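Local coordinates for protein putative NADPH:quinone reductase (Bacillus thuringiensis, PDB 3GMS) that probably catalyses the NADPH-dependent reduction of quinones as a member of the medium-chain dehydrogenase/reductase superfamily, although its true substrate is not established, at residues A[8-13]-A[18-23]; A[42-47]-A[312-317]; A[50-55]-A[64-69]; A[90-95]-A[101-106]. All coordinates share one frame; numbering follows the deposited sequence.

How the contacts relate
From the N terminus, contact 1 closes first, pairing strand 4-10 with strand 20-26 across a short helical connection. The chain then runs up strand 34-43 into 42-47, which opens contact 2. That contact closes only at helix 310-318, so the wide loop between contains contact 3, within the segment leading to strand 71-77, and contact 4, on strands 89-92 and 102-106. Contacts 3 and 4 follow one another without crossing. Contact 3 touches contact 1 through Phe10 and Asn64, contact 2 through Asn45 and Glu69, and contact 4 through Leu93. Leu20 of contact 1 touches Val314 of contact 2, joining the N-terminal ribbon to the C-terminal helix.

Contact 1. Residues A[8-13]-A[18-23]; sequences IQFHKF and DVLQVE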
loop_
_atom_site.group_PDB
_atom_site.type_symbol
_atom_site.label_atom_id
_atom_site.label_comp_id
_atom_site.label_asym_id
_atom_site.label_seq_id
_atom_site.Cartn_x
_atom_site.Cartn_y
_atom_site.Cartn_z
ATOM N N ILE A 8 -3.609 0.608 -20.340
ATOM C CA ILE A 8 -3.178 -0.777 -20.192
ATOM C C ILE A 8 -4.384 -1.571 -19.687
ATOM O O ILE A 8 -5.033 -1.162 -18.725
ATOM C CB ILE A 8 -2.018 -0.916 -19.156
ATOM C CG1 ILE A 8 -0.840 -0.002 -19.515
ATOM C CG2 ILE A 8 -1.596 -2.359 -19.037
ATOM C CD1 ILE A 8 -0.316 -0.173 -20.935
ATOM N N GLN A 9 -4.672 -2.704 -20.330
ATOM C CA GLN A 9 -5.836 -3.522 -20.044
ATOM C C GLN A 9 -5.442 -4.999 -20.092
ATOM O O GLN A 9 -4.486 -5.344 -20.800
ATOM C CB GLN A 9 -6.868 -3.241 -21.156
ATOM C CG GLN A 9 -8.189 -3.807 -20.939
ATOM C CD GLN A 9 -9.296 -2.899 -21.453
ATOM O OE1 GLN A 9 -10.030 -2.324 -20.665
ATOM N NE2 GLN A 9 -9.438 -2.794 -22.770
ATOM N N PHE A 10 -6.134 -5.842 -19.324
ATOM C CA PHE A 10 -6.084 -7.297 -19.499
ATOM C C PHE A 10 -7.496 -7.814 -19.651
ATOM O O PHE A 10 -8.415 -7.340 -18.987
ATOM C CB PHE A 10 -5.374 -8.044 -18.359
ATOM C CG PHE A 10 -5.907 -7.724 -16.968
ATOM C CD1 PHE A 10 -6.696 -8.638 -16.292
ATOM C CD2 PHE A 10 -5.565 -6.523 -16.333
ATOM C CE1 PHE A 10 -7.188 -8.355 -15.008
ATOM C CE2 PHE A 10 -6.052 -6.224 -15.056
ATOM C CZ PHE A 10 -6.847 -7.143 -14.387
ATOM N N HIS A 11 -7.642 -8.790 -20.535
ATOM C CA HIS A 11 -8.962 -9.349 -20.880
ATOM C C HIS A 11 -9.169 -10.706 -20.224
ATOM O O HIS A 11 -10.293 -11.180 -20.156
ATOM C CB HIS A 11 -9.117 -9.453 -22.398
ATOM C CG HIS A 11 -9.047 -8.139 -23.099
ATOM N ND1 HIS A 11 -10.166 -7.464 -23.536
ATOM C CD2 HIS A 11 -7.986 -7.372 -23.440
ATOM C CE1 HIS A 11 -9.797 -6.331 -24.103
ATOM N NE2 HIS A 11 -8.478 -6.256 -24.068
ATOM N N LYS A 12 -8.087 -11.300 -19.724
ATOM C CA LYS A 12 -8.154 -12.522 -18.950
ATOM C C LYS A 12 -7.202 -12.390 -17.771
ATOM O O LYS A 12 -6.229 -11.610 -17.832
ATOM C CB LYS A 12 -7.713 -13.744 -19.800
ATOM C CG LYS A 12 -8.482 -13.946 -21.084
ATOM C CD LYS A 12 -8.142 -15.358 -21.592
ATOM C CE LYS A 12 -8.983 -15.736 -22.805
ATOM N NZ LYS A 12 -8.547 -15.022 -24.045
ATOM N N PHE A 13 -7.468 -13.137 -16.705
ATOM C CA PHE A 13 -6.518 -13.221 -15.612
ATOM C C PHE A 13 -5.366 -14.127 -16.042
ATOM O O PHE A 13 -5.537 -14.988 -16.916
ATOM C CB PHE A 13 -7.177 -13.774 -14.338
ATOM C CG PHE A 13 -8.321 -12.933 -13.812
ATOM C CD1 PHE A 13 -8.122 -11.605 -13.408
ATOM C CD2 PHE A 13 -9.600 -13.498 -13.674
ATOM C CE1 PHE A 13 -9.190 -10.835 -12.901
ATOM C CE2 PHE A 13 -10.677 -12.740 -13.166
ATOM C CZ PHE A 13 -10.464 -11.410 -12.772
ATOM N N ASP A 18 1.720 -12.285 -19.744
ATOM C CA ASP A 18 0.882 -12.928 -20.775
ATOM C C ASP A 18 -0.356 -12.109 -21.132
ATOM O O ASP A 18 -0.810 -12.154 -22.274
ATOM C CB ASP A 18 0.485 -14.342 -20.336
ATOM C CG ASP A 18 1.684 -15.275 -20.242
ATOM O OD1 ASP A 18 2.537 -15.177 -21.139
ATOM O OD2 ASP A 18 1.778 -16.090 -19.300
ATOM N N VAL A 19 -0.886 -11.340 -20.172
ATOM C CA VAL A 19 -2.229 -10.763 -20.364
ATOM C C VAL A 19 -2.327 -9.254 -20.531
ATOM O O VAL A 19 -3.318 -8.771 -21.062
ATOM C CB VAL A 19 -3.232 -11.261 -19.278
ATOM C CG1 VAL A 19 -3.381 -12.808 -19.349
ATOM C CG2 VAL A 19 -2.768 -10.847 -17.874
ATOM N N LEU A 20 -1.292 -8.514 -20.131
ATOM C CA LEU A 20 -1.342 -7.064 -20.229
ATOM C C LEU A 20 -1.225 -6.608 -21.685
ATOM O O LEU A 20 -0.348 -7.083 -22.417
ATOM C CB LEU A 20 -0.258 -6.403 -19.361
ATOM C CG LEU A 20 -0.447 -6.542 -17.842
ATOM C CD1 LEU A 20 0.716 -5.990 -17.084
ATOM C CD2 LEU A 20 -1.741 -5.867 -17.394
ATOM N N GLN A 21 -2.112 -5.717 -22.104
ATOM C CA GLN A 21 -2.059 -5.167 -23.472
ATOM C C GLN A 21 -2.051 -3.650 -23.464
ATOM O O GLN A 21 -2.694 -3.021 -22.608
ATOM C CB GLN A 21 -3.260 -5.622 -24.309
ATOM C CG GLN A 21 -3.530 -7.101 -24.274
ATOM C CD GLN A 21 -4.409 -7.561 -25.434
ATOM O OE1 GLN A 21 -4.096 -8.552 -26.091
ATOM N NE2 GLN A 21 -5.501 -6.839 -25.693
ATOM N N VAL A 22 -1.332 -3.059 -24.412
ATOM C CA VAL A 22 -1.380 -1.619 -24.588
ATOM C C VAL A 22 -2.447 -1.305 -25.636
ATOM O O VAL A 22 -2.363 -1.828 -26.757
ATOM C CB VAL A 22 -0.011 -1.066 -25.062
ATOM C CG1 VAL A 22 -0.101 0.421 -25.298
ATOM C CG2 VAL A 22 1.098 -1.429 -24.077
ATOM N N GLU A 23 -3.444 -0.478 -25.291
ATOM C CA GLU A 23 -4.590 -0.231 -26.159
ATOM C C GLU A 23 -4.990 1.243 -26.131
ATOM O O GLU A 23 -4.419 2.025 -25.386
ATOM C CB GLU A 23 -5.806 -1.099 -25.737
ATOM C CG GLU A 23 -5.580 -2.637 -25.791
ATOM C CD GLU A 23 -6.737 -3.446 -25.203
ATOM O OE1 GLU A 23 -7.821 -2.880 -24.982
ATOM O OE2 GLU A 23 -6.574 -4.649 -24.946
HETATM O O HOH W 1 -5.546 -9.472 -22.206
#
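Val19, at the end of the short helix 16-19, leans against the chain leaving strand 4-10: its CB lies 3.3 Å from Lys12 O, and its CG2 methyl packs on Phe10 CB. A water donates to Val19 O and accepts from His11 N. Leu20 shares a face with Ile8 and Phe10, and its CD2 methyl touches both, 3.9 Å from Ile8 CG2 and 4.0 Å from Phe10 CD2. Gln21 forms the hydrogen-bonded pair with Gln9, Gln9 N to Gln21 O at 3.0 Å and Gln21 N to Gln9 O at 2.7 Å. Val22 follows in a non-hydrogen-bonded pair with Ile8, CG2 against CD1. Glu23 CG is anti to the carbonyl carbon (chi1 -60°) and the chain is extended beyond it, which carries the carboxylate to three donors that should fix its rotation. His11 NE2 meets the syn lone pair of OE2 at 2.6 Å, ring and carboxylate nearly coplanar (25°). Gln21 NE2 binds the same oxygen from its anti side, while Gln9 NE2 approaches OE1 from 34° out of the carboxylate plane. A two-stranded antiparallel ribbon results, Gln9 and Gln21 on one face, where His11 joins the Glu23 carboxylate, and Ile8, Leu20 and Val22 on the other.

Contact 2. Residues A[42-47]-A[312-317]; sequences RPINPS and AAVDVV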
loop_
_atom_site.group_PDB
_atom_site.type_symbol
_atom_site.label_atom_id
_atom_site.label_comp_id
_atom_site.label_asym_id
_atom_site.label_seq_id
_atom_site.Cartn_x
_atom_site.Cartn_y
_atom_site.Cartn_z
ATOM N N ARG A 42 2.557 6.755 -12.008
ATOM C CA ARG A 42 1.968 5.762 -11.048
ATOM C C ARG A 42 3.066 4.784 -10.636
ATOM O O ARG A 42 3.878 4.410 -11.491
ATOM C CB ARG A 42 0.832 4.894 -11.656
ATOM C CG ARG A 42 -0.036 5.581 -12.697
ATOM C CD ARG A 42 0.589 5.415 -14.073
ATOM N NE ARG A 42 -0.166 6.005 -15.195
ATOM C CZ ARG A 42 0.383 6.683 -16.204
ATOM N NH1 ARG A 42 1.684 6.966 -16.251
ATOM N NH2 ARG A 42 -0.406 7.142 -17.182
ATOM N N PRO A 43 3.038 4.303 -9.377
ATOM C CA PRO A 43 3.958 3.243 -8.986
ATOM C C PRO A 43 3.413 1.921 -9.525
ATOM O O PRO A 43 2.215 1.797 -9.821
ATOM C CB PRO A 43 3.863 3.277 -7.454
ATOM C CG PRO A 43 2.352 3.507 -7.207
ATOM C CD PRO A 43 2.028 4.570 -8.328
ATOM N N ILE A 44 4.297 0.937 -9.660
ATOM C CA ILE A 44 3.873 -0.437 -9.813
ATOM C C ILE A 44 3.993 -1.090 -8.443
ATOM O O ILE A 44 5.083 -1.450 -7.990
ATOM C CB ILE A 44 4.705 -1.184 -10.872
ATOM C CG1 ILE A 44 4.450 -0.509 -12.244
ATOM C CG2 ILE A 44 4.299 -2.701 -10.884
ATOM C CD1 ILE A 44 5.329 -1.040 -13.409
ATOM N N ASN A 45 2.877 -1.193 -7.743
ATOM C CA ASN A 45 2.913 -1.867 -6.454
ATOM C C ASN A 45 2.683 -3.373 -6.639
ATOM O O ASN A 45 1.852 -3.766 -7.437
ATOM C CB ASN A 45 1.812 -1.328 -5.523
ATOM C CG ASN A 45 1.978 0.180 -5.180
ATOM O OD1 ASN A 45 3.089 0.666 -5.014
ATOM N ND2 ASN A 45 0.856 0.889 -5.030
ATOM N N PRO A 46 3.387 -4.227 -5.856
ATOM C CA PRO A 46 2.998 -5.646 -5.829
ATOM C C PRO A 46 1.485 -5.867 -5.673
ATOM O O PRO A 46 0.926 -6.799 -6.283
ATOM C CB PRO A 46 3.817 -6.217 -4.641
ATOM C CG PRO A 46 5.082 -5.410 -4.658
ATOM C CD PRO A 46 4.499 -3.957 -4.933
ATOM N N SER A 47 0.787 -5.009 -4.928
ATOM C CA SER A 47 -0.660 -5.144 -4.774
ATOM C C SER A 47 -1.482 -4.766 -6.024
ATOM O O SER A 47 -2.662 -5.142 -6.146
ATOM C CB SER A 47 -1.164 -4.312 -3.564
ATOM O OG SER A 47 -0.796 -2.954 -3.738
ATOM N N ALA A 312 7.946 -4.680 -19.548
ATOM C CA ALA A 312 9.356 -4.665 -19.072
ATOM C C ALA A 312 9.388 -4.232 -17.614
ATOM O O ALA A 312 10.107 -4.784 -16.790
ATOM C CB ALA A 312 10.216 -3.742 -19.935
ATOM N N ALA A 313 8.583 -3.237 -17.301
ATOM C CA ALA A 313 8.533 -2.703 -15.938
ATOM C C ALA A 313 8.070 -3.752 -14.932
ATOM O O ALA A 313 8.632 -3.905 -13.847
ATOM C CB ALA A 313 7.640 -1.433 -15.894
ATOM N N VAL A 314 7.032 -4.492 -15.305
ATOM C CA VAL A 314 6.485 -5.493 -14.416
ATOM C C VAL A 314 7.494 -6.594 -14.178
ATOM O O VAL A 314 7.661 -7.017 -13.039
ATOM C CB VAL A 314 5.079 -5.997 -14.892
ATOM C CG1 VAL A 314 4.652 -7.202 -14.079
ATOM C CG2 VAL A 314 4.060 -4.861 -14.716
ATOM N N ASP A 315 8.223 -6.992 -15.229
ATOM C CA ASP A 315 9.277 -7.994 -15.083
ATOM C C ASP A 315 10.338 -7.599 -14.041
ATOM O O ASP A 315 10.793 -8.432 -13.248
ATOM C CB ASP A 315 9.904 -8.280 -16.448
ATOM C CG ASP A 315 11.095 -9.214 -16.356
ATOM O OD1 ASP A 315 10.887 -10.420 -16.079
ATOM O OD2 ASP A 315 12.233 -8.731 -16.549
ATOM N N VAL A 316 10.712 -6.315 -14.021
ATOM C CA VAL A 316 11.649 -5.809 -13.014
ATOM C C VAL A 316 11.051 -5.970 -11.612
ATOM O O VAL A 316 11.715 -6.466 -10.680
ATOM C CB VAL A 316 12.040 -4.331 -13.315
ATOM C CG1 VAL A 316 12.872 -3.710 -12.169
ATOM C CG2 VAL A 316 12.810 -4.238 -14.646
ATOM N N VAL A 317 9.789 -5.580 -11.458
ATOM C CA VAL A 317 9.108 -5.676 -10.154
ATOM C C VAL A 317 9.027 -7.120 -9.652
ATOM O O VAL A 317 9.231 -7.374 -8.480
ATOM C CB VAL A 317 7.710 -5.022 -10.185
ATOM C CG1 VAL A 317 6.992 -5.208 -8.850
ATOM C CG2 VAL A 317 7.872 -3.540 -10.480
#
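Ile44 carries this contact from its side, sending its two branches to two successive turns of the helix that holds Ala313, Val314 and Val317. All the contacts across the interface are apolar. The longer branch is stretched out (chi2 174°), which brings CD1 to 3.4 Å from Ala313 CB, tighter than ordinary van der Waals contact. The same methyl lies 4.2 Å from Val314 CG2, a looser touch. The shorter branch, CG2, turns to the next helical turn and rests 3.7 Å from Val317 CG2, the two side chains meeting at a slant. No hydrogen bond joins the segments. Within the helix, the residues that receive the CD1 and CG2 branches lie one turn apart, joined by the bond from Val317 N to Ala313 O at 3.1 Å. The side chains of Arg42 and Asn45 find their partners elsewhere: Asn45, whose CB is directed away from the helix, is bonded to Glu69 and Lys326, and the Arg42 guanidinium to Thr98, Gln100, Leu329 and Ser331. The buried isoleucine lies beside strand 326-330, touching its Leu329, and Val317 touches Val327 of the same strand, while strand 301-306 supplies Tyr305 against Ala313.

Contact 3. Residues A[50-55]-A[64-69]; sequences IPITGA and NIPGYE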
loop_
_atom_site.group_PDB
_atom_site.type_symbol
_atom_site.label_atom_id
_atom_site.label_comp_id
_atom_site.label_asym_id
_atom_site.label_seq_id
_atom_site.Cartn_x
_atom_site.Cartn_y
_atom_site.Cartn_z
ATOM N N ILE A 50 -1.660 -8.410 -8.011
ATOM C CA ILE A 50 -2.523 -9.474 -7.487
ATOM C C ILE A 50 -3.867 -9.603 -8.253
ATOM O O ILE A 50 -4.252 -10.721 -8.646
ATOM C CB ILE A 50 -2.733 -9.309 -5.948
ATOM C CG1 ILE A 50 -1.387 -9.439 -5.225
ATOM C CG2 ILE A 50 -3.755 -10.361 -5.419
ATOM C CD1 ILE A 50 -1.476 -9.280 -3.694
ATOM N N PRO A 51 -4.579 -8.480 -8.510
ATOM C CA PRO A 51 -5.830 -8.684 -9.245
ATOM C C PRO A 51 -5.649 -9.250 -10.658
ATOM O O PRO A 51 -6.564 -9.914 -11.173
ATOM C CB PRO A 51 -6.443 -7.283 -9.356
ATOM C CG PRO A 51 -5.592 -6.374 -8.491
ATOM C CD PRO A 51 -4.468 -7.141 -7.901
ATOM N N ILE A 52 -4.502 -8.971 -11.288
ATOM C CA ILE A 52 -4.268 -9.414 -12.643
ATOM C C ILE A 52 -4.260 -10.940 -12.637
ATOM O O ILE A 52 -4.750 -11.549 -13.563
ATOM C CB ILE A 52 -2.945 -8.880 -13.229
ATOM C CG1 ILE A 52 -2.930 -7.341 -13.159
ATOM C CG2 ILE A 52 -2.778 -9.348 -14.683
ATOM C CD1 ILE A 52 -1.564 -6.723 -13.504
ATOM N N THR A 53 -3.694 -11.542 -11.594
ATOM C CA THR A 53 -3.542 -12.988 -11.521
ATOM C C THR A 53 -4.835 -13.788 -11.340
ATOM O O THR A 53 -4.802 -15.017 -11.457
ATOM C CB THR A 53 -2.657 -13.398 -10.354
ATOM O OG1 THR A 53 -3.337 -13.077 -9.131
ATOM C CG2 THR A 53 -1.312 -12.719 -10.435
ATOM N N GLY A 54 -5.951 -13.118 -11.055
ATOM C CA GLY A 54 -7.225 -13.795 -10.868
ATOM C C GLY A 54 -7.558 -14.188 -9.449
ATOM O O GLY A 54 -8.631 -14.751 -9.214
ATOM N N ALA A 55 -6.659 -13.912 -8.505
ATOM C CA ALA A 55 -6.935 -14.142 -7.067
ATOM C C ALA A 55 -8.305 -13.600 -6.584
ATOM O O ALA A 55 -8.884 -14.161 -5.655
ATOM C CB ALA A 55 -5.809 -13.589 -6.200
ATOM N N ASN A 64 -10.060 -5.281 -17.445
ATOM C CA ASN A 64 -9.830 -4.347 -16.351
ATOM C C ASN A 64 -8.557 -3.557 -16.589
ATOM O O ASN A 64 -7.619 -4.068 -17.226
ATOM C CB ASN A 64 -9.717 -5.146 -15.050
ATOM C CG ASN A 64 -9.323 -4.283 -13.871
ATOM O OD1 ASN A 64 -8.145 -4.263 -13.446
ATOM N ND2 ASN A 64 -10.293 -3.513 -13.363
ATOM N N ILE A 65 -8.522 -2.327 -16.070
ATOM C CA ILE A 65 -7.308 -1.475 -16.146
ATOM C C ILE A 65 -6.600 -1.548 -14.788
ATOM O O ILE A 65 -7.204 -1.213 -13.786
ATOM C CB ILE A 65 -7.635 -0.019 -16.508
ATOM C CG1 ILE A 65 -8.318 0.039 -17.886
ATOM C CG2 ILE A 65 -6.352 0.821 -16.575
ATOM C CD1 ILE A 65 -9.020 1.370 -18.188
ATOM N N PRO A 66 -5.341 -2.026 -14.738
ATOM C CA PRO A 66 -4.756 -2.115 -13.392
ATOM C C PRO A 66 -4.318 -0.756 -12.791
ATOM O O PRO A 66 -4.248 0.252 -13.497
ATOM C CB PRO A 66 -3.479 -2.937 -13.581
ATOM C CG PRO A 66 -3.410 -3.321 -14.994
ATOM C CD PRO A 66 -4.462 -2.603 -15.782
ATOM N N GLY A 67 -3.931 -0.786 -11.516
ATOM C CA GLY A 67 -3.386 0.407 -10.865
ATOM C C GLY A 67 -4.336 1.082 -9.891
ATOM O O GLY A 67 -5.443 1.519 -10.235
ATOM N N TYR A 68 -3.892 1.166 -8.652
ATOM C CA TYR A 68 -4.716 1.793 -7.601
ATOM C C TYR A 68 -4.293 3.181 -7.270
ATOM O O TYR A 68 -5.040 3.905 -6.569
ATOM C CB TYR A 68 -4.744 0.955 -6.303
ATOM C CG TYR A 68 -5.568 -0.277 -6.459
ATOM C CD1 TYR A 68 -6.958 -0.216 -6.425
ATOM C CD2 TYR A 68 -4.968 -1.498 -6.744
ATOM C CE1 TYR A 68 -7.745 -1.355 -6.574
ATOM C CE2 TYR A 68 -5.754 -2.664 -6.886
ATOM C CZ TYR A 68 -7.128 -2.575 -6.812
ATOM O OH TYR A 68 -7.921 -3.688 -6.984
ATOM N N GLU A 69 -3.095 3.577 -7.668
ATOM C CA GLU A 69 -2.669 4.926 -7.275
ATOM C C GLU A 69 -1.804 5.664 -8.309
ATOM O O GLU A 69 -1.438 5.109 -9.356
ATOM C CB GLU A 69 -2.056 4.939 -5.866
ATOM C CG GLU A 69 -0.709 4.337 -5.761
ATOM C CD GLU A 69 -0.104 4.475 -4.357
ATOM O OE1 GLU A 69 0.425 3.471 -3.901
ATOM O OE2 GLU A 69 -0.112 5.571 -3.729
#
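Pro51 and Tyr68 meet at the edge of the tyrosine ring, the first of two small apolar touches between 50-55 and 64-69. The proline CG lies near the ring plane, 4.0 Å from Tyr68 CE2 and 3.9 Å from Tyr68 OH, and so abuts the rim near the hydroxyl instead of covering a face. The second touch joins Ile52 and Pro66. Here the isoleucine chain extends beyond CG1 (chi2 170°) and brings CD1 to 4.1 Å from Pro66 CG, the two side chains crossing at a slant. Both prolines therefore present a ring CG, one to an aromatic rim and one to a methyl.

The hydrogen bonds lie within 50-55 or lead to other parts of the chain; none joins the two segments. Thr53 OG1 donates to Ile50 O at 2.6 Å, in the carbonyl plane on a lone pair, and Gly54 N donates to Pro51 O at 3.3 Å; these bonds brace the turn. On the other segment, Tyr68 N is held by Asp48, and the carboxylate of Glu69 by Asn45 and Tyr126. Phe10 and Leu20 of the N-terminal ribbon lie against both Ile52 and Pro66. With no hydrogen bond across it, the interface rests on apolar contact and burial: two small touches join, non-directionally, two parts of the same long loop between helix 46-49 and strand 71-77.

Contact 4. Residues A[90-95]-A[101-106]; sequences VLPLRG and EYVKTS
Thr105 reaches across to Leu93 with its hydroxyl, and this is where the contact is tightest. OG1 donates to Leu93 O at 2.6 Å, coming in 33° off the carbonyl plane. The first torsion (chi1 -174°) sets OG1 opposite the backbone N, and CG2 is left to pack against Pro92, 4.0 Å from its CB. The proline ring also meets Val103, whose CG1 lies 3.9 Å from Pro92 CG, the two side chains crossing at about a right angle. Pro92 is the centre of an inverse gamma turn, just before the Leu93 carbonyl that the threonine uses. Gly95 then passes close to the second strand, its CA packing 3.7 Å from Lys104 O where the two backbones approach each other.

Toward the outer side the fit is looser and a water intervenes. It donates to Arg94 O at 2.8 Å and accepts from Ser106 N at 3.1 Å, bridging the two backbones. Lys104 has its CB directed away from 90-95 and forms a salt bridge with Glu96. Arg94 likewise leads off, its guanidinium making cation-pi contacts with Phe109 and Trp280. Among the neighbouring elements, Met39 of strand 34-43 packs on Pro92 and Val103, Val110 of strand 110-112 on Thr105, and on the far side of Leu93 helix 277-292 supplies Trp280 and Phe284.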
loop_
_atom_site.group_PDB
_atom_site.type_symbol
_atom_site.label_atom_id
_atom_site.label_comp_id
_atom_site.label_asym_id
_atom_site.label_seq_id
_atom_site.Cartn_x
_atom_site.Cartn_y
_atom_site.Cartn_z
ATOM N N VAL A 90 -3.437 16.250 -8.436
ATOM C CA VAL A 90 -4.318 15.478 -7.571
ATOM C C VAL A 90 -4.005 13.985 -7.647
ATOM O O VAL A 90 -3.450 13.522 -8.651
ATOM C CB VAL A 90 -5.830 15.639 -7.975
ATOM C CG1 VAL A 90 -6.244 17.133 -7.973
ATOM C CG2 VAL A 90 -6.157 14.996 -9.280
ATOM N N LEU A 91 -4.408 13.251 -6.610
ATOM C CA LEU A 91 -4.500 11.780 -6.742
ATOM C C LEU A 91 -5.939 11.404 -7.109
ATOM O O LEU A 91 -6.853 11.639 -6.305
ATOM C CB LEU A 91 -4.105 11.073 -5.435
ATOM C CG LEU A 91 -2.866 11.606 -4.712
ATOM C CD1 LEU A 91 -2.672 10.823 -3.381
ATOM C CD2 LEU A 91 -1.588 11.586 -5.588
ATOM N N PRO A 92 -6.151 10.854 -8.307
ATOM C CA PRO A 92 -7.556 10.500 -8.622
ATOM C C PRO A 92 -7.916 9.060 -8.177
ATOM O O PRO A 92 -7.817 8.109 -8.968
ATOM C CB PRO A 92 -7.593 10.653 -10.120
ATOM C CG PRO A 92 -6.194 10.288 -10.600
ATOM C CD PRO A 92 -5.253 10.698 -9.489
ATOM N N LEU A 93 -8.280 8.900 -6.916
ATOM C CA LEU A 93 -8.337 7.557 -6.304
ATOM C C LEU A 93 -9.766 7.032 -6.292
ATOM O O LEU A 93 -10.698 7.799 -6.502
ATOM C CB LEU A 93 -7.726 7.599 -4.900
ATOM C CG LEU A 93 -6.336 8.228 -4.785
ATOM C CD1 LEU A 93 -5.838 8.309 -3.333
ATOM C CD2 LEU A 93 -5.308 7.429 -5.642
ATOM N N ARG A 94 -9.914 5.722 -6.089
ATOM C CA ARG A 94 -11.223 5.044 -5.917
ATOM C C ARG A 94 -12.140 5.240 -7.105
ATOM O O ARG A 94 -13.379 5.359 -6.947
ATOM C CB ARG A 94 -11.901 5.520 -4.611
ATOM C CG ARG A 94 -11.047 5.291 -3.387
ATOM C CD ARG A 94 -11.627 5.824 -2.064
ATOM N NE ARG A 94 -12.972 5.303 -1.769
ATOM C CZ ARG A 94 -13.640 5.625 -0.665
ATOM N NH1 ARG A 94 -13.055 6.394 0.255
ATOM N NH2 ARG A 94 -14.879 5.175 -0.480
ATOM N N GLY A 95 -11.545 5.293 -8.288
ATOM C CA GLY A 95 -12.290 5.406 -9.542
ATOM C C GLY A 95 -11.709 4.384 -10.488
ATOM O O GLY A 95 -11.567 3.190 -10.142
ATOM N N GLU A 101 -3.745 6.767 -19.620
ATOM C CA GLU A 101 -3.369 8.121 -19.918
ATOM C C GLU A 101 -4.261 9.076 -19.138
ATOM O O GLU A 101 -3.778 10.073 -18.586
ATOM C CB GLU A 101 -3.509 8.367 -21.425
ATOM C CG GLU A 101 -3.084 9.754 -21.893
ATOM C CD GLU A 101 -3.022 9.867 -23.415
ATOM O OE1 GLU A 101 -3.273 8.855 -24.144
ATOM O OE2 GLU A 101 -2.665 10.978 -23.863
ATOM N N TYR A 102 -5.559 8.780 -19.124
ATOM C CA TYR A 102 -6.534 9.602 -18.443
ATOM C C TYR A 102 -7.368 8.781 -17.477
ATOM O O TYR A 102 -7.914 7.737 -17.850
ATOM C CB TYR A 102 -7.515 10.212 -19.450
ATOM C CG TYR A 102 -6.876 11.062 -20.530
ATOM C CD1 TYR A 102 -6.478 12.369 -20.259
ATOM C CD2 TYR A 102 -6.697 10.558 -21.811
ATOM C CE1 TYR A 102 -5.911 13.180 -21.253
ATOM C CE2 TYR A 102 -6.132 11.350 -22.827
ATOM C CZ TYR A 102 -5.748 12.657 -22.532
ATOM O OH TYR A 102 -5.214 13.483 -23.484
ATOM N N VAL A 103 -7.576 9.309 -16.270
ATOM C CA VAL A 103 -8.311 8.591 -15.215
ATOM C C VAL A 103 -9.461 9.461 -14.718
ATOM O O VAL A 103 -9.260 10.643 -14.442
ATOM C CB VAL A 103 -7.375 8.275 -14.018
ATOM C CG1 VAL A 103 -8.178 7.741 -12.794
ATOM C CG2 VAL A 103 -6.316 7.272 -14.481
ATOM N N LYS A 104 -10.648 8.877 -14.608
ATOM C CA LYS A 104 -11.787 9.544 -13.957
ATOM C C LYS A 104 -12.121 8.924 -12.637
ATOM O O LYS A 104 -11.995 7.701 -12.471
ATOM C CB LYS A 104 -13.038 9.439 -14.835
ATOM C CG LYS A 104 -12.842 9.994 -16.233
ATOM C CD LYS A 104 -14.195 10.241 -16.910
ATOM C CE LYS A 104 -14.956 8.974 -17.186
ATOM N NZ LYS A 104 -14.057 7.964 -17.788
ATOM N N THR A 105 -12.593 9.757 -11.704
ATOM C CA THR A 105 -13.109 9.275 -10.454
ATOM C C THR A 105 -14.095 10.338 -9.942
ATOM O O THR A 105 -14.136 11.460 -10.482
ATOM C CB THR A 105 -11.994 9.061 -9.369
ATOM O OG1 THR A 105 -12.577 8.442 -8.211
ATOM C CG2 THR A 105 -11.370 10.414 -8.944
ATOM N N SER A 106 -14.851 9.991 -8.918
ATOM C CA SER A 106 -15.757 10.946 -8.277
ATOM C C SER A 106 -14.969 12.098 -7.623
ATOM O O SER A 106 -13.899 11.881 -6.999
ATOM C CB SER A 106 -16.621 10.224 -7.233
ATOM O OG SER A 106 -17.193 11.148 -6.313
HETATM O O HOH W 2 -15.353 7.082 -7.901
#